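Local coordinates for protein Baccell_00875 (PDB 5NO8) that probably acts as a polysaccharide lyase that removes the L-rhamnose caps linked to glucuronic acid on complex arabinogalactan proteins, at residues A[403-408]-A[412-417]; A[343-348]-A[396-401]; A[419-424]-A[455-460]. All coordinates share one frame; numbering follows the deposited sequence.

Contact 1 of 3, residues A[403-408]-A[412-417]; sequences VKQYLL and PELKQS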
ATOM      1  N   VAL A 403      21.876 -10.512   8.929  1.00 18.22           N
ATOM      2  CA  VAL A 403      21.942 -11.244  10.210  1.00 18.38           C
ATOM      3  C   VAL A 403      20.927 -12.376  10.270  1.00 18.39           C
ATOM      4  O   VAL A 403      21.266 -13.492  10.655  1.00 18.66           O
ATOM      5  CB  VAL A 403      21.691 -10.352  11.453  1.00 19.83           C
ATOM      6  CG1 VAL A 403      21.698 -11.214  12.711  1.00 20.78           C
ATOM      7  CG2 VAL A 403      22.729  -9.272  11.543  1.00 20.75           C
ATOM      8  N   LYS A 404      19.666 -12.101   9.931  1.00 17.17           N
ATOM      9  CA  LYS A 404      18.644 -13.123  10.049  1.00 17.38           C
ATOM     10  C   LYS A 404      18.993 -14.292   9.118  1.00 16.53           C
ATOM     11  O   LYS A 404      18.871 -15.442   9.512  1.00 16.14           O
ATOM     12  CB  LYS A 404      17.244 -12.574   9.774  1.00 17.53           C
ATOM     13  CG  LYS A 404      16.785 -11.640  10.874  1.00 18.14           C
ATOM     14  CD  LYS A 404      15.332 -11.261  10.737  1.00 19.38           C
ATOM     15  CE  LYS A 404      14.953 -10.254  11.810  1.00 19.94           C
ATOM     16  NZ  LYS A 404      13.484 -10.112  11.870  1.00 20.56           N
ATOM     17  N   GLN A 405      19.460 -13.980   7.918  1.00 16.14           N
ATOM     18  CA  GLN A 405      19.841 -15.024   6.966  1.00 16.78           C
ATOM     19  C   GLN A 405      21.104 -15.783   7.464  1.00 16.51           C
ATOM     20  O   GLN A 405      21.205 -16.998   7.314  1.00 17.26           O
ATOM     21  CB  GLN A 405      20.080 -14.462   5.570  1.00 16.20           C
ATOM     22  CG  GLN A 405      20.274 -15.534   4.494  1.00 16.38           C
ATOM     23  CD  GLN A 405      19.034 -16.345   4.122  1.00 14.55           C
ATOM     24  OE1 GLN A 405      17.988 -16.304   4.766  1.00 16.09           O
ATOM     25  NE2 GLN A 405      19.181 -17.139   3.073  1.00 15.91           N
ATOM     26  N   TYR A 406      22.028 -15.083   8.090  1.00 15.76           N
ATOM     27  CA  TYR A 406      23.153 -15.737   8.743  1.00 17.24           C
ATOM     28  C   TYR A 406      22.694 -16.714   9.810  1.00 17.35           C
ATOM     29  O   TYR A 406      23.209 -17.847   9.906  1.00 18.67           O
ATOM     30  CB  TYR A 406      24.130 -14.699   9.331  1.00 17.60           C
ATOM     31  CG  TYR A 406      25.200 -15.429  10.097  1.00 18.27           C
ATOM     32  CD1 TYR A 406      26.280 -15.990   9.428  1.00 18.54           C
ATOM     33  CD2 TYR A 406      25.063 -15.658  11.452  1.00 18.91           C
ATOM     34  CE1 TYR A 406      27.239 -16.741  10.118  1.00 19.55           C
ATOM     35  CE2 TYR A 406      26.013 -16.395  12.157  1.00 21.00           C
ATOM     36  CZ  TYR A 406      27.098 -16.928  11.484  1.00 20.34           C
ATOM     37  OH  TYR A 406      28.036 -17.673  12.173  1.00 22.37           O
ATOM     38  N   LEU A 407      21.724 -16.326  10.625  1.00 17.59           N
ATOM     39  CA  LEU A 407      21.275 -17.195  11.708  1.00 18.89           C
ATOM     40  C   LEU A 407      20.672 -18.507  11.177  1.00 20.67           C
ATOM     41  O   LEU A 407      20.727 -19.536  11.866  1.00 20.67           O
ATOM     42  CB  LEU A 407      20.298 -16.475  12.639  1.00 20.22           C
ATOM     43  CG  LEU A 407      20.897 -15.305  13.427  1.00 21.72           C
ATOM     44  CD1 LEU A 407      19.781 -14.581  14.169  1.00 22.34           C
ATOM     45  CD2 LEU A 407      21.971 -15.804  14.380  1.00 21.69           C
ATOM     46  N   LEU A 408      20.134 -18.470   9.950  1.00 19.27           N
ATOM     47  CA  LEU A 408      19.573 -19.647   9.305  1.00 19.02           C
ATOM     48  C   LEU A 408      20.611 -20.486   8.606  1.00 19.54           C
ATOM     49  O   LEU A 408      20.588 -21.720   8.705  1.00 21.20           O
ATOM     50  CB  LEU A 408      18.484 -19.216   8.302  1.00 19.20           C
ATOM     51  CG  LEU A 408      17.232 -18.676   8.966  1.00 19.75           C
ATOM     52  CD1 LEU A 408      16.374 -17.960   7.938  1.00 20.88           C
ATOM     53  CD2 LEU A 408      16.425 -19.805   9.603  1.00 20.90           C
ATOM     54  N   PRO A 412      29.672 -18.038   6.471  1.00 25.10           N
ATOM     55  CA  PRO A 412      30.770 -17.242   7.026  1.00 25.63           C
ATOM     56  C   PRO A 412      31.036 -15.939   6.279  1.00 24.21           C
ATOM     57  O   PRO A 412      31.466 -14.973   6.900  1.00 25.05           O
ATOM     58  CB  PRO A 412      31.991 -18.178   6.920  1.00 27.09           C
ATOM     59  CG  PRO A 412      31.429 -19.529   6.629  1.00 27.18           C
ATOM     60  CD  PRO A 412      30.154 -19.315   5.899  1.00 27.20           C
ATOM     61  N   GLU A 413      30.744 -15.896   4.981  1.00 23.57           N
ATOM     62  CA  GLU A 413      30.898 -14.667   4.198  1.00 24.80           C
ATOM     63  C   GLU A 413      29.943 -13.585   4.683  1.00 23.97           C
ATOM     64  O   GLU A 413      30.304 -12.403   4.664  1.00 24.88           O
ATOM     65  CB  GLU A 413      30.666 -14.900   2.702  1.00 29.88           C
ATOM     66  CG  GLU A 413      31.866 -15.442   1.966  1.00 32.39           C
ATOM     67  CD  GLU A 413      32.243 -16.817   2.426  1.00 38.97           C
ATOM     68  OE1 GLU A 413      31.403 -17.752   2.324  1.00 44.92           O
ATOM     69  OE2 GLU A 413      33.383 -16.959   2.901  1.00 46.87           O
ATOM     70  N   LEU A 414      28.724 -13.976   5.073  1.00 23.03           N
ATOM     71  CA  LEU A 414      27.785 -13.037   5.680  1.00 22.77           C
ATOM     72  C   LEU A 414      28.320 -12.502   6.999  1.00 22.73           C
ATOM     73  O   LEU A 414      28.215 -11.302   7.264  1.00 20.96           O
ATOM     74  CB  LEU A 414      26.411 -13.670   5.922  1.00 23.02           C
ATOM     75  CG  LEU A 414      25.615 -14.091   4.681  1.00 22.49           C
ATOM     76  CD1 LEU A 414      24.211 -14.523   5.065  1.00 22.37           C
ATOM     77  CD2 LEU A 414      25.574 -12.956   3.662  1.00 23.29           C
ATOM     78  N   LYS A 415      28.823 -13.395   7.854  1.00 22.20           N
ATOM     79  CA  LYS A 415      29.367 -12.968   9.142  1.00 24.07           C
ATOM     80  C   LYS A 415      30.460 -11.933   8.936  1.00 22.62           C
ATOM     81  O   LYS A 415      30.460 -10.912   9.614  1.00 22.04           O
ATOM     82  CB  LYS A 415      29.906 -14.147   9.953  1.00 25.47           C
ATOM     83  CG  LYS A 415      30.462 -13.741  11.303  1.00 28.21           C
ATOM     84  CD  LYS A 415      30.471 -14.914  12.264  1.00 31.23           C
ATOM     85  CE  LYS A 415      31.179 -14.534  13.554  1.00 34.24           C
ATOM     86  NZ  LYS A 415      31.261 -15.713  14.455  1.00 37.88           N
ATOM     87  N   GLN A 416      31.375 -12.185   8.003  1.00 22.94           N
ATOM     88  CA  GLN A 416      32.490 -11.255   7.752  1.00 25.63           C
ATOM     89  C   GLN A 416      32.008  -9.931   7.193  1.00 24.53           C
ATOM     90  O   GLN A 416      32.482  -8.873   7.584  1.00 23.15           O
ATOM     91  CB  GLN A 416      33.563 -11.869   6.836  1.00 30.42           C
ATOM     92  CG  GLN A 416      34.435 -12.905   7.545  1.00 37.03           C
ATOM     93  CD  GLN A 416      34.874 -12.453   8.947  1.00 41.71           C
ATOM     94  OE1 GLN A 416      35.500 -11.393   9.096  1.00 45.49           O
ATOM     95  NE2 GLN A 416      34.493 -13.223   9.981  1.00 38.98           N
ATOM     96  N   SER A 417      31.022  -9.999   6.312  1.00 21.45           N
ATOM     97  CA  SER A 417      30.404  -8.799   5.784  1.00 20.42           C
ATOM     98  C   SER A 417      29.737  -7.972   6.899  1.00 20.27           C
ATOM     99  O   SER A 417      29.882  -6.745   6.928  1.00 21.02           O
ATOM    100  CB  SER A 417      29.385  -9.191   4.691  1.00 21.07           C
ATOM    101  OG  SER A 417      28.603  -8.086   4.279  1.00 20.49           O
TER
HETATM  102  O   HOH W   1      28.937 -17.131  14.459  1.00 42.59           O
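The ring of Y406 meets the root of K415 at a slant, its CE1 3.7 Å from K415 CB. The extended lysine chain then crosses the ring obliquely on its way to the phenol end, where Y406 OH is 3.7 Å from K415 CD. With CG of Y406 anti to the backbone N (chi1 175°), the ring leans across the gap between the helices instead of turning back along its own. A single water joins the two polar ends. Its oxygen accepts a hydrogen bond of 2.7 Å from K415 NZ. Y406 OH is hydrogen-bonded to the same water oxygen at 2.5 Å. Cut back to an alanine here, the ring would no longer meet K415 CB and CD, and the water would probably be left with the lysine as its one partner across this contact. Nearer the helix axes, L414 packs against the ring's edge. Its CB is 4.2 Å from Y406 CD1, while its CD1 methyl reaches past the ring to the backbone of the first helix, 3.8 Å from Y406 N. The same L414 CD1 methyl also meets Q405 CG at 4.1 Å. V464 of helix 448-465 touches Y406 as well, so a third helix joins the contact. No direct hydrogen bond spans the segments; dispersion and one bridging water do the work. Close-set axes, 9.3 Å apart and inclined at 146°, and a linker of only two residues are characteristic of an antiparallel helical hairpin, here formed by helices 396-409 and 412-429.

Contact 2 of 3, residues A[343-348]-A[396-401]; sequences RKRVDF and LGMGVL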
ATOM      1  N   ARG A 343      17.958 -16.167  -0.691  1.00 15.25           N
ATOM      2  CA  ARG A 343      19.378 -16.445  -0.814  1.00 17.40           C
ATOM      3  C   ARG A 343      20.003 -15.577  -1.882  1.00 15.63           C
ATOM      4  O   ARG A 343      21.045 -14.976  -1.649  1.00 14.50           O
ATOM      5  CB  ARG A 343      19.610 -17.911  -1.187  1.00 19.93           C
ATOM      6  CG  ARG A 343      21.083 -18.266  -1.293  1.00 23.76           C
ATOM      7  CD  ARG A 343      21.289 -19.497  -2.115  1.00 29.12           C
ATOM      8  NE  ARG A 343      21.507 -19.116  -3.497  1.00 34.35           N
ATOM      9  CZ  ARG A 343      20.853 -19.583  -4.548  1.00 34.73           C
ATOM     10  NH1 ARG A 343      19.874 -20.495  -4.440  1.00 40.83           N
ATOM     11  NH2 ARG A 343      21.194 -19.120  -5.736  1.00 35.89           N
ATOM     12  N   LYS A 344      19.342 -15.471  -3.033  1.00 14.69           N
ATOM     13  CA  LYS A 344      19.882 -14.675  -4.118  1.00 15.27           C
ATOM     14  C   LYS A 344      19.930 -13.192  -3.738  1.00 12.79           C
ATOM     15  O   LYS A 344      20.878 -12.512  -4.084  1.00 13.59           O
ATOM     16  CB  LYS A 344      19.091 -14.887  -5.395  1.00 17.52           C
ATOM     17  CG  LYS A 344      19.388 -16.264  -6.009  1.00 20.19           C
ATOM     18  CD  LYS A 344      18.756 -16.448  -7.363  1.00 22.92           C
ATOM     19  CE  LYS A 344      17.262 -16.672  -7.285  1.00 26.13           C
ATOM     20  NZ  LYS A 344      16.788 -17.156  -8.621  1.00 28.43           N
ATOM     21  N   ARG A 345      18.912 -12.715  -3.045  1.00 13.08           N
ATOM     22  CA  ARG A 345      18.881 -11.312  -2.636  1.00 13.79           C
ATOM     23  C   ARG A 345      20.024 -11.001  -1.659  1.00 14.07           C
ATOM     24  O   ARG A 345      20.729 -10.014  -1.801  1.00 14.65           O
ATOM     25  CB  ARG A 345      17.547 -10.948  -1.980  1.00 13.69           C
ATOM     26  CG  ARG A 345      17.471  -9.517  -1.446  1.00 13.59           C
ATOM     27  CD  ARG A 345      17.774  -8.534  -2.555  1.00 13.33           C
ATOM     28  NE  ARG A 345      17.917  -7.170  -2.084  1.00 13.25           N
ATOM     29  CZ  ARG A 345      18.625  -6.250  -2.711  1.00 13.02           C
ATOM     30  NH1 ARG A 345      19.240  -6.485  -3.878  1.00 13.54           N
ATOM     31  NH2 ARG A 345      18.718  -5.058  -2.153  1.00 13.58           N
ATOM     32  N   VAL A 346      20.174 -11.867  -0.672  1.00 14.69           N
ATOM     33  CA  VAL A 346      21.228 -11.709   0.316  1.00 15.94           C
ATOM     34  C   VAL A 346      22.600 -11.687  -0.350  1.00 17.01           C
ATOM     35  O   VAL A 346      23.411 -10.838  -0.030  1.00 15.50           O
ATOM     36  CB  VAL A 346      21.069 -12.781   1.410  1.00 17.60           C
ATOM     37  CG1 VAL A 346      22.318 -12.970   2.243  1.00 19.49           C
ATOM     38  CG2 VAL A 346      19.876 -12.410   2.285  1.00 17.29           C
ATOM     39  N   ASP A 347      22.857 -12.633  -1.264  1.00 17.00           N
ATOM     40  CA  ASP A 347      24.122 -12.662  -1.998  1.00 18.89           C
ATOM     41  C   ASP A 347      24.341 -11.418  -2.832  1.00 18.21           C
ATOM     42  O   ASP A 347      25.445 -10.932  -2.908  1.00 17.25           O
ATOM     43  CB  ASP A 347      24.233 -13.904  -2.880  1.00 21.23           C
ATOM     44  CG  ASP A 347      24.389 -15.205  -2.060  1.00 25.77           C
ATOM     45  OD1 ASP A 347      24.778 -15.165  -0.864  1.00 28.54           O
ATOM     46  OD2 ASP A 347      24.138 -16.293  -2.638  1.00 29.10           O
ATOM     47  N   PHE A 348      23.275 -10.881  -3.431  1.00 16.41           N
ATOM     48  CA  PHE A 348      23.375  -9.632  -4.188  1.00 15.94           C
ATOM     49  C   PHE A 348      23.759  -8.457  -3.289  1.00 15.52           C
ATOM     50  O   PHE A 348      24.598  -7.632  -3.684  1.00 17.30           O
ATOM     51  CB  PHE A 348      22.068  -9.328  -4.928  1.00 15.80           C
ATOM     52  CG  PHE A 348      22.223  -8.317  -6.023  1.00 15.49           C
ATOM     53  CD1 PHE A 348      22.187  -6.954  -5.732  1.00 16.00           C
ATOM     54  CD2 PHE A 348      22.367  -8.701  -7.345  1.00 16.21           C
ATOM     55  CE1 PHE A 348      22.350  -6.003  -6.724  1.00 16.85           C
ATOM     56  CE2 PHE A 348      22.519  -7.746  -8.352  1.00 17.49           C
ATOM     57  CZ  PHE A 348      22.524  -6.399  -8.043  1.00 17.08           C
ATOM     58  N   LEU A 396      19.924   0.426   7.078  1.00 19.35           N
ATOM     59  CA  LEU A 396      20.123  -0.555   8.164  1.00 20.30           C
ATOM     60  C   LEU A 396      19.400  -1.893   7.973  1.00 19.50           C
ATOM     61  O   LEU A 396      19.875  -2.917   8.458  1.00 19.64           O
ATOM     62  CB  LEU A 396      19.763   0.019   9.537  1.00 20.45           C
ATOM     63  CG  LEU A 396      20.858   0.814  10.277  1.00 21.60           C
ATOM     64  CD1 LEU A 396      21.868  -0.176  10.873  1.00 22.29           C
ATOM     65  CD2 LEU A 396      21.573   1.831   9.405  1.00 23.02           C
ATOM     66  N   GLY A 397      18.253  -1.884   7.281  1.00 18.70           N
ATOM     67  CA  GLY A 397      17.527  -3.097   7.023  1.00 18.04           C
ATOM     68  C   GLY A 397      18.334  -4.142   6.288  1.00 17.18           C
ATOM     69  O   GLY A 397      18.126  -5.326   6.536  1.00 18.86           O
ATOM     70  N   MET A 398      19.238  -3.732   5.416  1.00 16.95           N
ATOM     71  CA  MET A 398      20.144  -4.690   4.735  1.00 16.58           C
ATOM     72  C   MET A 398      21.021  -5.445   5.732  1.00 17.62           C
ATOM     73  O   MET A 398      21.191  -6.671   5.613  1.00 16.98           O
ATOM     74  CB  MET A 398      20.969  -4.014   3.672  1.00 17.10           C
ATOM     75  CG  MET A 398      20.110  -3.694   2.444  1.00 17.05           C
ATOM     76  SD  MET A 398      20.986  -2.990   1.091  1.00 17.47           S
ATOM     77  CE  MET A 398      20.937  -1.257   1.573  1.00 18.15           C
ATOM     78  N   GLY A 399      21.511  -4.754   6.766  1.00 16.66           N
ATOM     79  CA  GLY A 399      22.250  -5.460   7.816  1.00 16.60           C
ATOM     80  C   GLY A 399      21.379  -6.385   8.637  1.00 16.91           C
ATOM     81  O   GLY A 399      21.768  -7.507   8.970  1.00 18.06           O
ATOM     82  N   VAL A 400      20.178  -5.950   8.984  1.00 16.09           N
ATOM     83  CA  VAL A 400      19.305  -6.760   9.801  1.00 16.93           C
ATOM     84  C   VAL A 400      18.898  -8.019   8.998  1.00 17.07           C
ATOM     85  O   VAL A 400      18.869  -9.136   9.535  1.00 17.29           O
ATOM     86  CB  VAL A 400      18.091  -5.963  10.301  1.00 17.78           C
ATOM     87  CG1 VAL A 400      17.152  -6.838  11.103  1.00 18.20           C
ATOM     88  CG2 VAL A 400      18.561  -4.772  11.149  1.00 19.40           C
ATOM     89  N   LEU A 401      18.627  -7.840   7.707  1.00 16.58           N
ATOM     90  CA  LEU A 401      18.311  -8.990   6.875  1.00 16.53           C
ATOM     91  C   LEU A 401      19.493  -9.985   6.840  1.00 15.99           C
ATOM     92  O   LEU A 401      19.284 -11.209   7.013  1.00 15.25           O
ATOM     93  CB  LEU A 401      18.012  -8.579   5.438  1.00 16.80           C
ATOM     94  CG  LEU A 401      17.795  -9.741   4.466  1.00 16.76           C
ATOM     95  CD1 LEU A 401      16.686 -10.657   4.949  1.00 17.41           C
ATOM     96  CD2 LEU A 401      17.500  -9.205   3.075  1.00 17.08           C
TER
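V346 and L401 meet branch against branch, each presenting one part of a forked side chain to the other. The V346 methyl CG2 rests 4.0 Å from L401 CG and almost as near to L401 CD2, at 4.1 Å, so that it lies against the fork of the leucine and not on a single methyl. L401 points toward the other helix and the CB of V346 more to one side; the two side chains meet at a slant. In V346, CG1 takes the position anti to the backbone N (chi1 163°), which puts CG2 anti to the carbonyl carbon and hands that methyl to the leucine. The second pair is looser and of mixed character. R345 heads toward 396-401, and its NH2 comes within 4.5 Å of the thioether SD of M398, the sulfur lying oblique to the guanidinium plane. This is a loose approach, with no bond between them, and the charge is dealt with by others: NE forms a salt bridge with D681, and NH1 bonds to G653 O and Q353 OE1. L684 of helix 682-692 touches both R345 and L401, bringing a third helix to the contact. Helix 338-352 comes directly after the last strand of the preceding beta domain, so the contact fastens this first helix of the helical region to helix 396-409. At V346 and L401 the nearest CA atoms are still 7.7 Å apart, and side chains alone close the gap. No hydrogen bond or salt bridge crosses the two segments, so the interface is largely apolar packing; the buried arginine is probably held in position by the D681 carboxylate and the two carbonyl-type oxygens, while M398 SD lies nearby.

Contact 3 of 3, residues A[419-424]-A[455-460]; sequences LRYADF and AELYFQ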
ATOM      1  N   LEU A 419      30.296  -8.059  10.239  1.00 23.40           N
ATOM      2  CA  LEU A 419      31.262  -7.459  11.189  1.00 24.51           C
ATOM      3  C   LEU A 419      31.774  -6.133  10.665  1.00 24.91           C
ATOM      4  O   LEU A 419      31.913  -5.173  11.426  1.00 26.68           O
ATOM      5  CB  LEU A 419      32.407  -8.431  11.524  1.00 25.13           C
ATOM      6  CG  LEU A 419      31.929  -9.608  12.382  1.00 27.59           C
ATOM      7  CD1 LEU A 419      32.937 -10.749  12.319  1.00 30.88           C
ATOM      8  CD2 LEU A 419      31.664  -9.239  13.830  1.00 28.78           C
ATOM      9  N   ARG A 420      32.012  -6.061   9.360  1.00 23.66           N
ATOM     10  CA  ARG A 420      32.420  -4.832   8.734  1.00 24.27           C
ATOM     11  C   ARG A 420      31.335  -3.781   8.744  1.00 25.70           C
ATOM     12  O   ARG A 420      31.619  -2.592   8.957  1.00 24.87           O
ATOM     13  CB  ARG A 420      32.863  -5.067   7.307  1.00 25.82           C
ATOM     14  CG  ARG A 420      34.194  -5.769   7.214  1.00 26.13           C
ATOM     15  CD  ARG A 420      34.534  -6.081   5.780  1.00 26.23           C
ATOM     16  NE  ARG A 420      34.527  -4.885   4.949  1.00 26.02           N
ATOM     17  CZ  ARG A 420      33.927  -4.748   3.763  1.00 28.09           C
ATOM     18  NH1 ARG A 420      33.275  -5.760   3.168  1.00 29.15           N
ATOM     19  NH2 ARG A 420      34.001  -3.574   3.132  1.00 28.10           N
ATOM     20  N   TYR A 421      30.101  -4.206   8.486  1.00 22.98           N
ATOM     21  CA  TYR A 421      28.993  -3.274   8.514  1.00 22.46           C
ATOM     22  C   TYR A 421      28.796  -2.672   9.888  1.00 22.05           C
ATOM     23  O   TYR A 421      28.696  -1.442  10.028  1.00 23.95           O
ATOM     24  CB  TYR A 421      27.685  -3.961   8.098  1.00 21.10           C
ATOM     25  CG  TYR A 421      26.545  -2.994   7.997  1.00 20.38           C
ATOM     26  CD1 TYR A 421      26.657  -1.849   7.204  1.00 20.90           C
ATOM     27  CD2 TYR A 421      25.357  -3.216   8.649  1.00 19.71           C
ATOM     28  CE1 TYR A 421      25.616  -0.955   7.087  1.00 20.59           C
ATOM     29  CE2 TYR A 421      24.298  -2.338   8.504  1.00 20.80           C
ATOM     30  CZ  TYR A 421      24.449  -1.199   7.731  1.00 21.21           C
ATOM     31  OH  TYR A 421      23.393  -0.319   7.600  1.00 21.89           O
ATOM     32  N   ALA A 422      28.759  -3.528  10.895  1.00 23.29           N
ATOM     33  CA  ALA A 422      28.527  -3.105  12.268  1.00 25.60           C
ATOM     34  C   ALA A 422      29.611  -2.144  12.783  1.00 26.55           C
ATOM     35  O   ALA A 422      29.317  -1.228  13.551  1.00 27.87           O
ATOM     36  CB  ALA A 422      28.409  -4.290  13.190  1.00 25.59           C
ATOM     37  N   ASP A 423      30.836  -2.359  12.342  1.00 28.49           N
ATOM     38  CA  ASP A 423      31.912  -1.399  12.568  1.00 29.86           C
ATOM     39  C   ASP A 423      31.700  -0.078  11.876  1.00 28.13           C
ATOM     40  O   ASP A 423      31.909   0.973  12.483  1.00 27.13           O
ATOM     41  CB  ASP A 423      33.250  -1.969  12.146  1.00 34.08           C
ATOM     42  CG  ASP A 423      34.077  -2.309  13.318  1.00 41.92           C
ATOM     43  OD1 ASP A 423      33.838  -3.368  13.934  1.00 46.58           O
ATOM     44  OD2 ASP A 423      34.910  -1.455  13.671  1.00 47.03           O
ATOM     45  N   PHE A 424      31.337  -0.115  10.597  1.00 26.02           N
ATOM     46  CA  PHE A 424      30.960   1.102   9.888  1.00 25.84           C
ATOM     47  C   PHE A 424      29.870   1.870  10.642  1.00 26.21           C
ATOM     48  O   PHE A 424      29.985   3.081  10.823  1.00 25.13           O
ATOM     49  CB  PHE A 424      30.507   0.818   8.437  1.00 26.93           C
ATOM     50  CG  PHE A 424      29.611   1.888   7.868  1.00 26.86           C
ATOM     51  CD1 PHE A 424      30.148   3.087   7.389  1.00 26.90           C
ATOM     52  CD2 PHE A 424      28.221   1.717   7.842  1.00 26.55           C
ATOM     53  CE1 PHE A 424      29.316   4.082   6.875  1.00 26.18           C
ATOM     54  CE2 PHE A 424      27.389   2.713   7.348  1.00 26.86           C
ATOM     55  CZ  PHE A 424      27.934   3.894   6.859  1.00 26.34           C
ATOM     56  N   ALA A 455      19.865  -0.019  16.843  1.00 22.95           N
ATOM     57  CA  ALA A 455      19.758  -0.887  18.008  1.00 22.24           C
ATOM     58  C   ALA A 455      19.376  -2.311  17.650  1.00 23.06           C
ATOM     59  O   ALA A 455      19.933  -3.277  18.188  1.00 22.25           O
ATOM     60  CB  ALA A 455      18.748  -0.339  18.982  1.00 23.83           C
ATOM     61  N   GLU A 456      18.418  -2.449  16.742  1.00 21.97           N
ATOM     62  CA  GLU A 456      18.051  -3.766  16.250  1.00 22.09           C
ATOM     63  C   GLU A 456      19.284  -4.442  15.703  1.00 20.29           C
ATOM     64  O   GLU A 456      19.549  -5.575  16.069  1.00 23.58           O
ATOM     65  CB  GLU A 456      16.971  -3.691  15.163  1.00 23.29           C
ATOM     66  CG  GLU A 456      16.746  -5.014  14.429  1.00 25.52           C
ATOM     67  CD  GLU A 456      15.417  -5.701  14.663  1.00 28.16           C
ATOM     68  OE1 GLU A 456      14.421  -5.064  15.093  1.00 31.21           O
ATOM     69  OE2 GLU A 456      15.357  -6.926  14.365  1.00 28.21           O
ATOM     70  N   LEU A 457      20.039  -3.761  14.854  1.00 20.69           N
ATOM     71  CA  LEU A 457      21.242  -4.361  14.281  1.00 21.34           C
ATOM     72  C   LEU A 457      22.157  -4.888  15.386  1.00 22.03           C
ATOM     73  O   LEU A 457      22.613  -6.043  15.337  1.00 20.43           O
ATOM     74  CB  LEU A 457      21.999  -3.408  13.367  1.00 20.42           C
ATOM     75  CG  LEU A 457      23.338  -3.933  12.843  1.00 21.41           C
ATOM     76  CD1 LEU A 457      23.149  -5.082  11.850  1.00 22.26           C
ATOM     77  CD2 LEU A 457      24.182  -2.861  12.217  1.00 21.58           C
ATOM     78  N   TYR A 458      22.409  -4.055  16.397  1.00 21.68           N
ATOM     79  CA  TYR A 458      23.345  -4.455  17.457  1.00 21.44           C
ATOM     80  C   TYR A 458      22.851  -5.655  18.242  1.00 21.50           C
ATOM     81  O   TYR A 458      23.621  -6.593  18.460  1.00 22.31           O
ATOM     82  CB  TYR A 458      23.691  -3.265  18.392  1.00 21.10           C
ATOM     83  CG  TYR A 458      24.446  -2.112  17.773  1.00 20.98           C
ATOM     84  CD1 TYR A 458      25.262  -2.261  16.668  1.00 21.50           C
ATOM     85  CD2 TYR A 458      24.377  -0.837  18.351  1.00 21.84           C
ATOM     86  CE1 TYR A 458      25.961  -1.189  16.132  1.00 23.93           C
ATOM     87  CE2 TYR A 458      25.075   0.231  17.834  1.00 22.53           C
ATOM     88  CZ  TYR A 458      25.862   0.065  16.738  1.00 23.39           C
ATOM     89  OH  TYR A 458      26.548   1.125  16.216  1.00 23.54           O
ATOM     90  N   PHE A 459      21.581  -5.686  18.631  1.00 21.09           N
ATOM     91  CA  PHE A 459      21.061  -6.834  19.346  1.00 22.48           C
ATOM     92  C   PHE A 459      21.120  -8.114  18.487  1.00 23.93           C
ATOM     93  O   PHE A 459      21.452  -9.188  18.999  1.00 22.60           O
ATOM     94  CB  PHE A 459      19.645  -6.611  19.837  1.00 24.30           C
ATOM     95  CG  PHE A 459      19.501  -5.526  20.885  1.00 25.36           C
ATOM     96  CD1 PHE A 459      20.258  -5.544  22.054  1.00 26.10           C
ATOM     97  CD2 PHE A 459      18.553  -4.515  20.724  1.00 25.33           C
ATOM     98  CE1 PHE A 459      20.081  -4.558  23.026  1.00 26.02           C
ATOM     99  CE2 PHE A 459      18.385  -3.524  21.675  1.00 26.30           C
ATOM    100  CZ  PHE A 459      19.143  -3.556  22.840  1.00 25.77           C
ATOM    101  N   GLN A 460      20.855  -7.985  17.191  1.00 22.62           N
ATOM    102  CA  GLN A 460      20.987  -9.137  16.279  1.00 23.05           C
ATOM    103  C   GLN A 460      22.449  -9.603  16.188  1.00 22.46           C
ATOM    104  O   GLN A 460      22.719 -10.811  16.150  1.00 22.33           O
ATOM    105  CB  GLN A 460      20.473  -8.776  14.882  1.00 24.11           C
ATOM    106  CG  GLN A 460      18.996  -8.415  14.813  1.00 24.78           C
ATOM    107  CD  GLN A 460      18.065  -9.598  14.912  1.00 26.19           C
ATOM    108  OE1 GLN A 460      18.488 -10.727  15.179  1.00 25.83           O
ATOM    109  NE2 GLN A 460      16.765  -9.337  14.729  1.00 25.04           N
TER
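Y421 leaves its helix through a CB that aims neither straight at 455-460 nor away from it, and the contact is made by what follows. Because CG lies anti to the backbone N (chi1 -175°), its CD2 and CE2 atoms are brought to L457. Both meet the same leucine methyl, L457 CD2, with Y421 CE2 at 3.8 Å from it, and the methyl comes in obliquely to the ring. CE2 also packs on G399 of helix 396-409, and at the tip the hydroxyl OH lies against the backbone of L396. Another ring, that of Y366, meets Y421 with the planes at about 45°. The two helices run in roughly opposite directions, their segment axes inclined at 139° and 11.0 Å apart at closest approach. Such successive antiparallel helices are consistent with the alpha/alpha-toroid type of catalytic domain found in several polysaccharide lyase families. L457, directed at the other helix, also brings CD2 to 4.4 Å from A422 CA, packing beside the small alanine. Next along, Y458 swings its ring edge-on to the backbone: Y458 CE1 stands 4.2 Å from A422 O, which is close to the ring plane. Its phenol passes this carbonyl by and hydrogen-bonds instead to Q430 OE1. On a different side of helix 455-460, Q460 NE2 donates to E456 OE2 over 2.8 Å, with an N-H...O angle of 160°. The carboxylate oxygen is met on its anti side and somewhat out of its plane, a one-turn tie between the glutamine amide and the glutamate.

Helix 396-409 is the common member of contacts 1 and 2, whose centres lie 9 Å apart, and helix 412-429 is common to contacts 1 and 3. The seams are tight: L414 CD2 sits 3.6 Å from V346 CG1 between contacts 1 and 2, and V403 CG1 is 3.5 Å from Q460 CB between contacts 1 and 3, with centres 12 Å apart. Contacts 2 and 3, 13 Å apart, meet where L396 CD1 is 3.8 Å from L457 CD2. The four helices thus form one continuous packed unit. K404 NZ and E456 OE2 each hydrogen-bond glycerol, probably from the crystallisation liquor; such molecules often mark pockets, but nothing here identifies an active-site residue.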